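Local atomic coordinates of aminopeptidase N (Francisella tularensis subsp. tularensis, PDB entry 5DLL), a protein that removes N-terminal amino acids from peptides as a zinc-dependent metallopeptidase of the M1 family, probably in the degradation of intracellular peptides. Residues A[26-31]-A[142-147]; A[205-210]-A[230-235]; A[453-458]-A[482-487]; A[593-598]-A[645-650]; A[779-784]-A[821-826]. All coordinates share one frame; numbering follows the deposited sequence.

Overall arrangement
From the N terminus, the five contacts follow one another in series: each closes its own loop before the next opens, so none nest or cross. Contact 1 spans the longest loop, 110 residues, tying strand 26-36 to the segment leading into strand 150-160 of the N-terminal domain. Contact 2 closes the hairpin of strands 207-214 and 220-227 onto the approach to helix 236-253. Contact 3 joins two loops flanking another hairpin, in the Ig-like part. Contacts 4 and 5 pack helices together in the C-terminal ARM-repeat region, with centres 38 Å apart. Contacts 1 and 4 lie on opposite sides of the chain's centre, with centres 64 Å apart.

Contact 1 (A[26-31]-A[142-147]); sequences YLIDET and YYLDRP
Residues 26-28 run as an extended strand, the chain turns a corner at D29, and T31 is back in strand conformation, so I28 and T31 both point their CB atoms toward the loop 142-147. That loop has no regular structure, but it folds at D145 into an inverse gamma turn, with R146 N bonded to L144 O at 2.7 Å. No backbone hydrogen bond joins the two segments; side chains do the work. Y143 swings its ring across with CG anti to the backbone N (chi1 -153°). Its hydroxyl meets T31 tip to tip, Y143 OH and T31 OG1 sharing a hydrogen bond of 3.0 Å, and the threonine oxygen lies at the ring edge, in plane. Over one face of the same ring comes the far end of I28: CD1 stands 3.8 Å from the Y143 centroid in a CH-pi contact, displaced toward the rim. The ring is thus held at its tip and covered on one face by the isoleucine methyl. L144 packs alongside, its CD1 touching I28 CG1 at 4.2 Å and resting 3.3 Å from Y26 O. Y26, I28, T31, Y143 and L144 are buried. F137 meets Y143 edge-to-face. I28, T31 and Y143 touch A151 of strand 150-160, which pairs in parallel with strand 26-36, while strand 42-52 pairs antiparallel with 26-36 and carries I50 and A52 against Y26, within the large mixed sheet of the N-terminal domain.

Contact 2 (A[205-210]-A[230-235]); sequences DLASIK and QDIDKC
Two isoleucines in different side-chain states make this contact. In I209 the CG1 branch stands beside the backbone N, anti to the carbonyl carbon (chi1 -64°), and runs on nearly straight to CD1. In I232 CG1 is instead anti to the backbone N (chi1 -162°), leaving CG2 in the crowded position between N and carbonyl carbon. The two side chains then slide past each other in opposite directions, I209 CG1 meeting I232 CG1 at 3.7 Å. I232 uses its other branch too: CG2 faces A207 CB at 4.1 Å, so one residue spans two alternate strand positions, A207 and I209, that face the same way. I209 CD1 reaches further along the second segment, 3.5 Å from I232 O and 3.9 Å from C235 CB. No hydrogen bond crosses; the side chains that meet are apolar, and I209 CD1 also lies against carbonyl oxygens. In 230-235 the backbone turns, C235 N bonding I232 O at 3.0 Å; C235 is the N-cap residue of helix 236-253. A207 and I209 belong to edge strand 207-214, paired antiparallel with strand 220-227, on which I232 touches A227. Helix 236-253 closes over I209 through H236 and M239, at the sheet edge.

Contact 3 (A[453-458]-A[482-487]); sequences AQSGTP and LPTADQ
L482 and P483 lead the second loop in with extended backbone, bringing T484 opposite G456. T484 holds OG1 in the crowded position between N and carbonyl carbon, which directs CG2 at the glycine: T484 CG2 lies 4.1 Å from G456 CA. At the backbone angles of G456 (phi 87°, psi 159°) a CB would collide with the preceding carbonyl oxygen, and it would also crowd T484 CG2. T484 N bonds Q487 O at 2.9 Å, pulling the loop into a tight turn through A485. Next, D486 turns its carboxylate toward S455, whose OG gives a weak hydrogen bond to D486 OD1 at 3.3 Å; OD1 also takes a bond from S373. Finally Q487 reaches over with an extended chain, and its OE1 accepts the backbone N-H of S455 at 3.2 Å. That bond is nearly straight at the hydrogen (169°), though the donor sits above the plane of the side-chain carbonyl. K490 binds Q487 OE1 as well, along with S455 O and T484 OG1, so one ammonium group bridges both loops. Q454 points away, its amide oxygen held by Q491. The two loops flank the hairpin of strands 459-467 and 472-480 in the Ig-like domain. The first follows helix 450-453, T457 rests on F365 and D368 of helix 349-369, and P458 pairs through its backbone with K545.

Contact 4 (A[593-598]-A[645-650]); sequences AFKSIL and DKLKDD
This is a helix packed against the break between two consecutive helices, in the C-terminal helical region assigned to ARM repeats: the C-terminal end of helix 588-598 lies against the point where helix 629-646 gives way to helix 648-658. L647 is the pivot, the first residue to leave the earlier helix and the N-cap residue of the next, and its side chain points at the facing helix. Its CD1 meets the edge of the F594 ring, near the ring plane, 3.7 Å from F594 CD2. The other methyl, L647 CD2, lies 4.2 Å from K595 NZ. One turn on, D650 supplies both greasy and charged surface: D650 CB packs on L598 CD2 at 3.5 Å, while the carboxylate faces K595. The lysine leaves its helix with CG anti to the backbone N (chi1 -173°), then bends at chi3 and chi4, so that it crosses the aspartate at about a right angle. The resulting salt bridge, K595 NZ to D650 OD2, is 3.5 Å long, and the same oxygen accepts a hydrogen bond from H599 NE2. F594 and L598 also touch W651 and, on helix 605-612, L612. D650 sits in the first turn of its helix, where the helix dipole, with K595 and H599, would probably favour the charged carboxylate; the charge pair between the partly exposed K595 and D650 thus adds to the apolar packing of L647 on F594.

Contact 5 (A[779-784]-A[821-826]); sequences KVYSLI and ARMARN
The carbonyl oxygen of M823 is the best-held polar atom here, gripped twice by N826, both bonds lying within 821-826. N826 ND2 donates to M823 O at 2.9 Å, lying in the carbonyl plane on a lone pair, and N826 N adds a weak bond to the same oxygen. N826 thus folds its side chain back on the preceding turn, and the carbonyl of N826 itself, three residues on from M823, is hydrogen-bonded to the hydroxyl of Y794. Across the contact M823 carries the packing. Its chain is bent at chi2 and chi3, so CG and SD lie between V780 and I784, and CE turns to Y781. M823 CG lies 3.7 Å from V780 CG1. The sulfur M823 SD rests against I784 CG2 at 3.9 Å. The methyl M823 CE comes to the edge of the Y781 ring, in its plane, 3.6 Å from Y781 CD1. At the more exposed margin Y781 carries its hydroxyl over one face of the R822 guanidinium, the two planes standing nearly perpendicular at 85°. Y781 OH is close to R822 NH1, 2.7 Å, but the angle is poor and the pair does not count as a hydrogen bond. L812 of helix 800-815 touches M823, and F804 and M805 of the same helix touch I784. A thioether threaded between residues one turn apart, V780 and I784, is ordinary helix-to-helix packing, and it belongs to the helical C-terminal domain, assigned to ARM repeats, of M1 aminopeptidases.

Contact 1 (A[26-31]-A[142-147])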
# COMPACT_ATOMS: atom_id res chain seq x y z
N TYR A 26 -34.03 4.90 9.71
CA TYR A 26 -34.49 5.61 8.51
C TYR A 26 -33.43 5.55 7.41
O TYR A 26 -32.23 5.48 7.71
CB TYR A 26 -34.89 7.05 8.85
CG TYR A 26 -36.23 7.12 9.53
CD1 TYR A 26 -37.41 7.23 8.79
CD2 TYR A 26 -36.35 7.04 10.92
CE1 TYR A 26 -38.65 7.26 9.40
CE2 TYR A 26 -37.59 7.07 11.54
CZ TYR A 26 -38.73 7.18 10.78
OH TYR A 26 -39.97 7.22 11.37
N LEU A 27 -33.88 5.55 6.16
CA LEU A 27 -33.00 5.42 5.00
C LEU A 27 -33.23 6.53 3.97
O LEU A 27 -34.30 7.14 3.93
CB LEU A 27 -33.20 4.06 4.32
CG LEU A 27 -32.59 2.86 5.04
CD1 LEU A 27 -33.17 1.56 4.48
CD2 LEU A 27 -31.07 2.87 4.94
N ILE A 28 -32.21 6.77 3.15
CA ILE A 28 -32.24 7.83 2.15
C ILE A 28 -32.16 7.22 0.75
O ILE A 28 -31.21 6.51 0.43
CB ILE A 28 -31.09 8.84 2.35
CG1 ILE A 28 -31.12 9.36 3.80
CG2 ILE A 28 -31.18 9.98 1.34
CD1 ILE A 28 -30.04 10.38 4.13
N ASP A 29 -33.18 7.49 -0.05
CA ASP A 29 -33.25 7.01 -1.42
C ASP A 29 -32.52 7.96 -2.37
O ASP A 29 -31.75 7.51 -3.22
CB ASP A 29 -34.72 6.87 -1.86
CG ASP A 29 -35.43 5.69 -1.20
OD1 ASP A 29 -34.75 4.84 -0.58
OD2 ASP A 29 -36.67 5.61 -1.31
N GLU A 30 -32.77 9.26 -2.21
CA GLU A 30 -32.17 10.28 -3.07
C GLU A 30 -31.69 11.49 -2.27
O GLU A 30 -32.23 11.81 -1.21
CB GLU A 30 -33.17 10.76 -4.12
CG GLU A 30 -33.78 9.65 -4.95
CD GLU A 30 -34.07 10.06 -6.38
OE1 GLU A 30 -34.58 11.18 -6.58
OE2 GLU A 30 -33.77 9.27 -7.30
N THR A 31 -30.68 12.16 -2.81
CA THR A 31 -30.09 13.33 -2.18
C THR A 31 -29.86 14.39 -3.25
O THR A 31 -29.10 14.17 -4.20
CB THR A 31 -28.76 12.96 -1.51
OG1 THR A 31 -28.98 11.92 -0.55
CG2 THR A 31 -28.12 14.17 -0.84
N TYR A 142 -26.43 18.33 6.92
CA TYR A 142 -26.94 17.33 7.86
C TYR A 142 -27.35 16.06 7.12
O TYR A 142 -28.17 16.12 6.20
CB TYR A 142 -28.14 17.87 8.65
CG TYR A 142 -27.79 18.86 9.75
CD1 TYR A 142 -27.38 18.41 11.00
CD2 TYR A 142 -27.89 20.23 9.54
CE1 TYR A 142 -27.06 19.30 12.01
CE2 TYR A 142 -27.57 21.13 10.55
CZ TYR A 142 -27.16 20.66 11.78
OH TYR A 142 -26.85 21.55 12.79
N TYR A 143 -26.77 14.94 7.53
CA TYR A 143 -26.94 13.67 6.82
C TYR A 143 -26.89 12.48 7.79
O TYR A 143 -26.54 12.64 8.96
CB TYR A 143 -25.83 13.53 5.78
CG TYR A 143 -26.21 12.67 4.59
CD1 TYR A 143 -27.10 13.14 3.63
CD2 TYR A 143 -25.67 11.39 4.43
CE1 TYR A 143 -27.45 12.36 2.54
CE2 TYR A 143 -26.03 10.61 3.34
CZ TYR A 143 -26.91 11.10 2.40
OH TYR A 143 -27.28 10.34 1.32
N LEU A 144 -27.26 11.30 7.31
CA LEU A 144 -26.95 10.05 8.01
C LEU A 144 -25.57 9.58 7.55
O LEU A 144 -25.44 8.73 6.66
CB LEU A 144 -28.01 8.98 7.74
CG LEU A 144 -29.36 9.18 8.43
CD1 LEU A 144 -30.41 8.27 7.81
CD2 LEU A 144 -29.26 8.95 9.93
N ASP A 145 -24.54 10.15 8.17
CA ASP A 145 -23.17 10.00 7.71
C ASP A 145 -22.59 8.65 8.14
O ASP A 145 -21.69 8.56 8.99
CB ASP A 145 -22.33 11.18 8.22
CG ASP A 145 -20.93 11.21 7.64
OD1 ASP A 145 -20.56 10.29 6.88
OD2 ASP A 145 -20.20 12.17 7.96
N ARG A 146 -23.11 7.60 7.52
CA ARG A 146 -22.70 6.22 7.77
C ARG A 146 -22.80 5.46 6.46
O ARG A 146 -23.68 5.75 5.64
CB ARG A 146 -23.59 5.57 8.84
CG ARG A 146 -25.08 5.64 8.55
CD ARG A 146 -25.91 5.23 9.76
NE ARG A 146 -25.85 3.80 10.03
CZ ARG A 146 -26.44 3.20 11.07
NH1 ARG A 146 -27.13 3.91 11.95
NH2 ARG A 146 -26.33 1.89 11.23
N PRO A 147 -21.90 4.49 6.25
CA PRO A 147 -21.78 3.87 4.93
C PRO A 147 -22.92 2.93 4.52
O PRO A 147 -23.04 2.62 3.34
CB PRO A 147 -20.44 3.13 5.02
CG PRO A 147 -20.30 2.78 6.47
CD PRO A 147 -20.96 3.89 7.22

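Contact 2 (A[205-210]-A[230-235])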
# COMPACT_ATOMS: atom_id res chain seq x y z
N ASP A 205 -9.65 26.96 -11.06
CA ASP A 205 -9.07 27.28 -12.36
C ASP A 205 -8.00 26.23 -12.69
O ASP A 205 -6.82 26.38 -12.33
CB ASP A 205 -8.48 28.70 -12.32
CG ASP A 205 -8.14 29.26 -13.69
OD1 ASP A 205 -8.18 28.51 -14.69
OD2 ASP A 205 -7.82 30.46 -13.76
N LEU A 206 -8.42 25.15 -13.35
CA LEU A 206 -7.55 24.00 -13.59
C LEU A 206 -7.40 23.68 -15.07
O LEU A 206 -8.39 23.68 -15.81
CB LEU A 206 -8.09 22.77 -12.86
CG LEU A 206 -8.08 22.82 -11.33
CD1 LEU A 206 -8.81 21.63 -10.75
CD2 LEU A 206 -6.66 22.90 -10.79
N ALA A 207 -6.17 23.38 -15.48
CA ALA A 207 -5.89 22.81 -16.79
C ALA A 207 -6.36 21.36 -16.83
O ALA A 207 -6.62 20.75 -15.78
CB ALA A 207 -4.41 22.90 -17.11
N SER A 208 -6.44 20.79 -18.03
CA SER A 208 -6.96 19.44 -18.19
C SER A 208 -6.32 18.68 -19.35
O SER A 208 -5.89 19.27 -20.34
CB SER A 208 -8.47 19.49 -18.39
OG SER A 208 -8.81 20.20 -19.58
N ILE A 209 -6.27 17.36 -19.20
CA ILE A 209 -6.02 16.43 -20.30
C ILE A 209 -7.31 15.64 -20.49
O ILE A 209 -7.73 14.90 -19.61
CB ILE A 209 -4.88 15.44 -19.97
CG1 ILE A 209 -3.55 16.17 -19.78
CG2 ILE A 209 -4.76 14.38 -21.06
CD1 ILE A 209 -2.50 15.33 -19.09
N LYS A 210 -7.94 15.81 -21.65
CA LYS A 210 -9.15 15.07 -21.98
C LYS A 210 -8.86 14.02 -23.06
O LYS A 210 -8.10 14.27 -23.99
CB LYS A 210 -10.27 16.02 -22.42
CG LYS A 210 -10.67 17.00 -21.33
CD LYS A 210 -12.12 17.44 -21.48
CE LYS A 210 -12.56 18.35 -20.34
NZ LYS A 210 -11.95 19.70 -20.43
N GLN A 230 1.07 24.16 -14.30
CA GLN A 230 2.47 23.73 -14.13
C GLN A 230 2.64 22.22 -13.87
O GLN A 230 3.71 21.66 -14.13
CB GLN A 230 3.16 24.55 -13.03
CG GLN A 230 2.52 24.49 -11.65
CD GLN A 230 1.45 25.55 -11.41
OE1 GLN A 230 0.83 26.06 -12.35
NE2 GLN A 230 1.23 25.88 -10.14
N ASP A 231 1.59 21.57 -13.36
CA ASP A 231 1.62 20.14 -13.06
C ASP A 231 1.11 19.23 -14.20
O ASP A 231 1.46 18.05 -14.26
CB ASP A 231 0.78 19.85 -11.80
CG ASP A 231 1.35 20.51 -10.54
OD1 ASP A 231 2.59 20.69 -10.46
OD2 ASP A 231 0.57 20.82 -9.62
N ILE A 232 0.28 19.78 -15.09
CA ILE A 232 -0.47 18.97 -16.06
C ILE A 232 0.41 18.20 -17.07
O ILE A 232 0.07 17.09 -17.47
CB ILE A 232 -1.55 19.82 -16.79
CG1 ILE A 232 -2.62 18.93 -17.44
CG2 ILE A 232 -0.93 20.76 -17.82
CD1 ILE A 232 -3.41 18.06 -16.48
N ASP A 233 1.54 18.79 -17.45
CA ASP A 233 2.45 18.17 -18.42
C ASP A 233 3.04 16.83 -17.95
O ASP A 233 3.46 16.03 -18.77
CB ASP A 233 3.60 19.13 -18.79
CG ASP A 233 3.13 20.31 -19.63
OD1 ASP A 233 1.92 20.42 -19.91
OD2 ASP A 233 3.99 21.13 -20.03
N LYS A 234 3.06 16.60 -16.64
CA LYS A 234 3.58 15.36 -16.08
C LYS A 234 2.46 14.38 -15.70
O LYS A 234 2.69 13.43 -14.95
CB LYS A 234 4.46 15.67 -14.86
CG LYS A 234 5.62 16.62 -15.14
CD LYS A 234 5.27 18.07 -14.81
CE LYS A 234 6.39 19.03 -15.20
NZ LYS A 234 6.46 19.30 -16.67
N CYS A 235 1.25 14.61 -16.22
CA CYS A 235 0.10 13.74 -15.93
C CYS A 235 -0.31 12.85 -17.10
O CYS A 235 -1.38 12.25 -17.08
CB CYS A 235 -1.11 14.60 -15.50
SG CYS A 235 -0.94 15.36 -13.87

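Contact 3 (A[453-458]-A[482-487])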
# COMPACT_ATOMS: atom_id res chain seq x y z
N ALA A 453 -12.00 -13.36 12.43
CA ALA A 453 -12.08 -13.18 13.89
C ALA A 453 -10.74 -13.38 14.60
O ALA A 453 -10.47 -12.71 15.60
CB ALA A 453 -13.13 -14.12 14.47
N GLN A 454 -9.91 -14.29 14.10
CA GLN A 454 -8.69 -14.69 14.82
C GLN A 454 -7.48 -13.79 14.56
O GLN A 454 -7.14 -13.48 13.42
CB GLN A 454 -8.32 -16.14 14.49
CG GLN A 454 -7.10 -16.64 15.26
CD GLN A 454 -7.15 -18.13 15.54
OE1 GLN A 454 -7.98 -18.59 16.33
NE2 GLN A 454 -6.26 -18.89 14.91
N SER A 455 -6.82 -13.41 15.65
CA SER A 455 -5.63 -12.57 15.62
C SER A 455 -4.36 -13.43 15.64
O SER A 455 -4.41 -14.61 15.97
CB SER A 455 -5.64 -11.62 16.82
OG SER A 455 -4.53 -10.73 16.80
N GLY A 456 -3.23 -12.83 15.28
CA GLY A 456 -1.94 -13.50 15.36
C GLY A 456 -1.54 -14.32 14.14
O GLY A 456 -2.39 -14.74 13.35
N THR A 457 -0.23 -14.55 14.02
CA THR A 457 0.37 -15.34 12.95
C THR A 457 0.38 -16.81 13.34
O THR A 457 0.91 -17.15 14.40
CB THR A 457 1.83 -14.90 12.71
OG1 THR A 457 1.87 -13.50 12.41
CG2 THR A 457 2.46 -15.68 11.56
N PRO A 458 -0.20 -17.70 12.51
CA PRO A 458 -0.07 -19.13 12.80
C PRO A 458 1.31 -19.71 12.46
O PRO A 458 1.91 -19.34 11.45
CB PRO A 458 -1.16 -19.78 11.92
CG PRO A 458 -2.01 -18.66 11.42
CD PRO A 458 -1.14 -17.44 11.41
N LEU A 482 -0.21 -18.92 18.84
CA LEU A 482 -0.08 -18.59 20.26
C LEU A 482 -1.05 -17.49 20.70
O LEU A 482 -1.55 -16.73 19.87
CB LEU A 482 1.36 -18.15 20.56
CG LEU A 482 2.46 -19.17 20.26
CD1 LEU A 482 3.83 -18.53 20.45
CD2 LEU A 482 2.32 -20.41 21.14
N PRO A 483 -1.31 -17.39 22.02
CA PRO A 483 -2.14 -16.30 22.54
C PRO A 483 -1.53 -14.91 22.29
O PRO A 483 -0.31 -14.77 22.29
CB PRO A 483 -2.20 -16.59 24.05
CG PRO A 483 -1.07 -17.50 24.32
CD PRO A 483 -0.92 -18.33 23.08
N THR A 484 -2.39 -13.92 22.09
CA THR A 484 -1.98 -12.53 21.88
C THR A 484 -2.58 -11.63 22.97
O THR A 484 -3.37 -12.08 23.80
CB THR A 484 -2.42 -12.00 20.50
OG1 THR A 484 -3.81 -12.28 20.30
CG2 THR A 484 -1.61 -12.65 19.40
N ALA A 485 -2.19 -10.36 22.95
CA ALA A 485 -2.70 -9.38 23.91
C ALA A 485 -4.22 -9.20 23.79
O ALA A 485 -4.92 -9.12 24.81
CB ALA A 485 -1.99 -8.04 23.72
N ASP A 486 -4.72 -9.15 22.56
CA ASP A 486 -6.15 -8.92 22.30
C ASP A 486 -7.03 -10.14 22.61
O ASP A 486 -8.18 -9.99 23.03
CB ASP A 486 -6.39 -8.44 20.86
CG ASP A 486 -5.83 -9.39 19.82
OD1 ASP A 486 -4.64 -9.76 19.91
OD2 ASP A 486 -6.59 -9.76 18.89
N GLN A 487 -6.50 -11.34 22.40
CA GLN A 487 -7.19 -12.58 22.78
C GLN A 487 -6.23 -13.76 22.89
O GLN A 487 -5.28 -13.87 22.12
CB GLN A 487 -8.30 -12.91 21.78
CG GLN A 487 -7.87 -12.85 20.32
CD GLN A 487 -8.74 -13.70 19.41
OE1 GLN A 487 -8.28 -14.21 18.40
NE2 GLN A 487 -10.01 -13.86 19.77

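Contact 4 (A[593-598]-A[645-650])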
# COMPACT_ATOMS: atom_id res chain seq x y z
N ALA A 593 24.77 -23.46 -8.32
CA ALA A 593 23.33 -23.20 -8.38
C ALA A 593 23.08 -21.70 -8.62
O ALA A 593 22.17 -21.31 -9.35
CB ALA A 593 22.64 -23.66 -7.11
N PHE A 594 23.91 -20.88 -7.99
CA PHE A 594 23.88 -19.43 -8.15
C PHE A 594 24.25 -19.02 -9.58
O PHE A 594 23.63 -18.14 -10.17
CB PHE A 594 24.87 -18.79 -7.17
CG PHE A 594 24.52 -17.40 -6.74
CD1 PHE A 594 23.57 -17.18 -5.75
CD2 PHE A 594 25.16 -16.30 -7.30
CE1 PHE A 594 23.26 -15.90 -5.34
CE2 PHE A 594 24.86 -15.02 -6.89
CZ PHE A 594 23.90 -14.82 -5.91
N LYS A 595 25.26 -19.69 -10.13
CA LYS A 595 25.73 -19.46 -11.50
C LYS A 595 24.65 -19.79 -12.53
O LYS A 595 24.45 -19.06 -13.50
CB LYS A 595 26.99 -20.30 -11.76
CG LYS A 595 27.68 -20.03 -13.09
CD LYS A 595 28.58 -21.19 -13.52
CE LYS A 595 29.90 -21.22 -12.77
NZ LYS A 595 30.87 -20.22 -13.29
N SER A 596 23.95 -20.91 -12.32
CA SER A 596 22.95 -21.39 -13.28
C SER A 596 21.73 -20.48 -13.32
O SER A 596 21.16 -20.24 -14.39
CB SER A 596 22.52 -22.82 -12.94
OG SER A 596 21.86 -22.86 -11.69
N ILE A 597 21.32 -19.99 -12.15
CA ILE A 597 20.25 -19.01 -12.07
C ILE A 597 20.64 -17.76 -12.86
O ILE A 597 19.85 -17.22 -13.63
CB ILE A 597 19.94 -18.62 -10.61
CG1 ILE A 597 19.39 -19.83 -9.82
CG2 ILE A 597 18.95 -17.46 -10.55
CD1 ILE A 597 17.93 -20.15 -10.07
N LEU A 598 21.88 -17.32 -12.68
CA LEU A 598 22.40 -16.12 -13.36
C LEU A 598 22.38 -16.24 -14.88
O LEU A 598 22.12 -15.25 -15.56
CB LEU A 598 23.83 -15.82 -12.87
CG LEU A 598 24.60 -14.69 -13.56
CD1 LEU A 598 23.89 -13.35 -13.43
CD2 LEU A 598 26.01 -14.61 -12.98
N ASP A 645 33.89 -11.88 -6.71
CA ASP A 645 35.22 -12.26 -7.21
C ASP A 645 35.23 -13.58 -7.97
O ASP A 645 35.84 -13.67 -9.05
CB ASP A 645 36.22 -12.35 -6.04
CG ASP A 645 36.72 -10.98 -5.58
OD1 ASP A 645 36.70 -10.02 -6.38
OD2 ASP A 645 37.16 -10.88 -4.42
N LYS A 646 34.59 -14.60 -7.42
CA LYS A 646 34.55 -15.91 -8.07
C LYS A 646 33.77 -15.86 -9.38
O LYS A 646 34.24 -16.36 -10.40
CB LYS A 646 33.95 -16.97 -7.14
CG LYS A 646 34.72 -17.16 -5.84
CD LYS A 646 34.55 -18.56 -5.28
CE LYS A 646 34.83 -18.61 -3.79
NZ LYS A 646 36.10 -17.93 -3.41
N LEU A 647 32.59 -15.24 -9.36
CA LEU A 647 31.77 -15.12 -10.57
C LEU A 647 31.97 -13.77 -11.27
O LEU A 647 31.06 -13.27 -11.93
CB LEU A 647 30.28 -15.29 -10.22
CG LEU A 647 29.91 -16.47 -9.31
CD1 LEU A 647 28.41 -16.48 -9.05
CD2 LEU A 647 30.35 -17.79 -9.91
N LYS A 648 33.18 -13.21 -11.17
CA LYS A 648 33.46 -11.88 -11.72
C LYS A 648 33.24 -11.80 -13.23
O LYS A 648 32.67 -10.82 -13.72
CB LYS A 648 34.89 -11.44 -11.39
CG LYS A 648 35.12 -9.96 -11.61
CD LYS A 648 36.48 -9.50 -11.11
CE LYS A 648 36.51 -7.99 -10.93
NZ LYS A 648 37.88 -7.42 -11.12
N ASP A 649 33.70 -12.81 -13.96
CA ASP A 649 33.54 -12.87 -15.41
C ASP A 649 32.06 -12.97 -15.80
O ASP A 649 31.65 -12.41 -16.82
CB ASP A 649 34.30 -14.07 -16.01
CG ASP A 649 35.81 -13.93 -15.89
OD1 ASP A 649 36.32 -12.79 -15.76
OD2 ASP A 649 36.50 -14.96 -15.92
N ASP A 650 31.29 -13.69 -14.99
CA ASP A 650 29.86 -13.89 -15.24
C ASP A 650 29.08 -12.59 -15.07
O ASP A 650 28.22 -12.27 -15.89
CB ASP A 650 29.27 -14.95 -14.30
CG ASP A 650 30.01 -16.28 -14.37
OD1 ASP A 650 31.25 -16.29 -14.19
OD2 ASP A 650 29.34 -17.32 -14.59

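Contact 5 (A[779-784]-A[821-826])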
# COMPACT_ATOMS: atom_id res chain seq x y z
N LYS A 779 12.00 16.05 2.39
CA LYS A 779 13.45 16.14 2.47
C LYS A 779 13.96 15.51 3.77
O LYS A 779 15.10 15.03 3.84
CB LYS A 779 13.90 17.59 2.37
CG LYS A 779 13.35 18.30 1.14
CD LYS A 779 14.23 19.46 0.70
CE LYS A 779 13.68 20.12 -0.56
NZ LYS A 779 14.78 20.60 -1.44
N VAL A 780 13.11 15.52 4.79
CA VAL A 780 13.43 14.88 6.06
C VAL A 780 13.42 13.35 5.92
O VAL A 780 14.26 12.68 6.52
CB VAL A 780 12.44 15.33 7.18
CG1 VAL A 780 12.69 14.55 8.47
CG2 VAL A 780 12.57 16.83 7.43
N TYR A 781 12.49 12.81 5.14
CA TYR A 781 12.43 11.35 4.91
C TYR A 781 13.58 10.90 4.02
O TYR A 781 14.08 9.78 4.15
CB TYR A 781 11.10 10.93 4.28
CG TYR A 781 9.87 11.42 5.02
CD1 TYR A 781 9.84 11.49 6.41
CD2 TYR A 781 8.72 11.81 4.32
CE1 TYR A 781 8.71 11.94 7.09
CE2 TYR A 781 7.59 12.25 4.99
CZ TYR A 781 7.59 12.32 6.37
OH TYR A 781 6.48 12.76 7.04
N SER A 782 13.99 11.77 3.10
CA SER A 782 15.12 11.49 2.23
C SER A 782 16.42 11.44 3.01
O SER A 782 17.09 10.40 3.02
CB SER A 782 15.22 12.56 1.14
OG SER A 782 14.07 12.55 0.31
N LEU A 783 16.78 12.54 3.65
CA LEU A 783 18.08 12.66 4.30
C LEU A 783 18.14 11.93 5.64
O LEU A 783 19.02 11.10 5.86
CB LEU A 783 18.46 14.13 4.50
CG LEU A 783 19.89 14.35 5.02
CD1 LEU A 783 20.91 13.90 3.99
CD2 LEU A 783 20.11 15.81 5.39
N ILE A 784 17.20 12.25 6.54
CA ILE A 784 17.24 11.72 7.90
C ILE A 784 16.70 10.28 7.94
O ILE A 784 17.34 9.40 8.51
CB ILE A 784 16.46 12.61 8.90
CG1 ILE A 784 16.93 14.07 8.83
CG2 ILE A 784 16.58 12.06 10.32
CD1 ILE A 784 18.42 14.28 9.02
N ALA A 821 8.31 13.19 15.52
CA ALA A 821 7.87 11.95 16.15
C ALA A 821 8.17 10.73 15.28
O ALA A 821 8.54 9.67 15.80
CB ALA A 821 6.39 12.02 16.47
N ARG A 822 8.00 10.87 13.96
CA ARG A 822 8.30 9.79 13.02
C ARG A 822 9.78 9.44 13.06
O ARG A 822 10.14 8.27 13.25
CB ARG A 822 7.92 10.17 11.59
CG ARG A 822 6.43 10.09 11.29
CD ARG A 822 6.18 9.95 9.80
NE ARG A 822 4.80 10.26 9.42
CZ ARG A 822 4.32 11.49 9.23
NH1 ARG A 822 5.08 12.57 9.38
NH2 ARG A 822 3.04 11.64 8.89
N MET A 823 10.63 10.44 12.91
CA MET A 823 12.08 10.23 12.92
C MET A 823 12.54 9.62 14.23
O MET A 823 13.58 8.97 14.27
CB MET A 823 12.83 11.53 12.67
CG MET A 823 12.70 12.07 11.25
SD MET A 823 12.93 10.82 9.97
CE MET A 823 11.24 10.39 9.58
N ALA A 824 11.77 9.83 15.29
CA ALA A 824 12.07 9.25 16.60
C ALA A 824 11.88 7.74 16.63
O ALA A 824 12.56 7.06 17.40
CB ALA A 824 11.24 9.92 17.68
N ARG A 825 10.97 7.21 15.80
CA ARG A 825 10.77 5.75 15.69
C ARG A 825 12.09 5.02 15.39
O ARG A 825 12.23 3.84 15.72
CB ARG A 825 9.74 5.38 14.62
CG ARG A 825 8.32 5.89 14.88
CD ARG A 825 7.27 4.96 14.27
NE ARG A 825 6.05 5.68 13.88
CZ ARG A 825 5.64 5.92 12.63
NH1 ARG A 825 6.33 5.50 11.57
NH2 ARG A 825 4.51 6.59 12.43
N ASN A 826 13.03 5.73 14.77
CA ASN A 826 14.38 5.21 14.52
C ASN A 826 15.14 4.76 15.78
O ASN A 826 16.08 3.97 15.68
CB ASN A 826 15.23 6.26 13.79
CG ASN A 826 14.88 6.39 12.32
OD1 ASN A 826 14.94 5.41 11.57
ND2 ASN A 826 14.55 7.60 11.90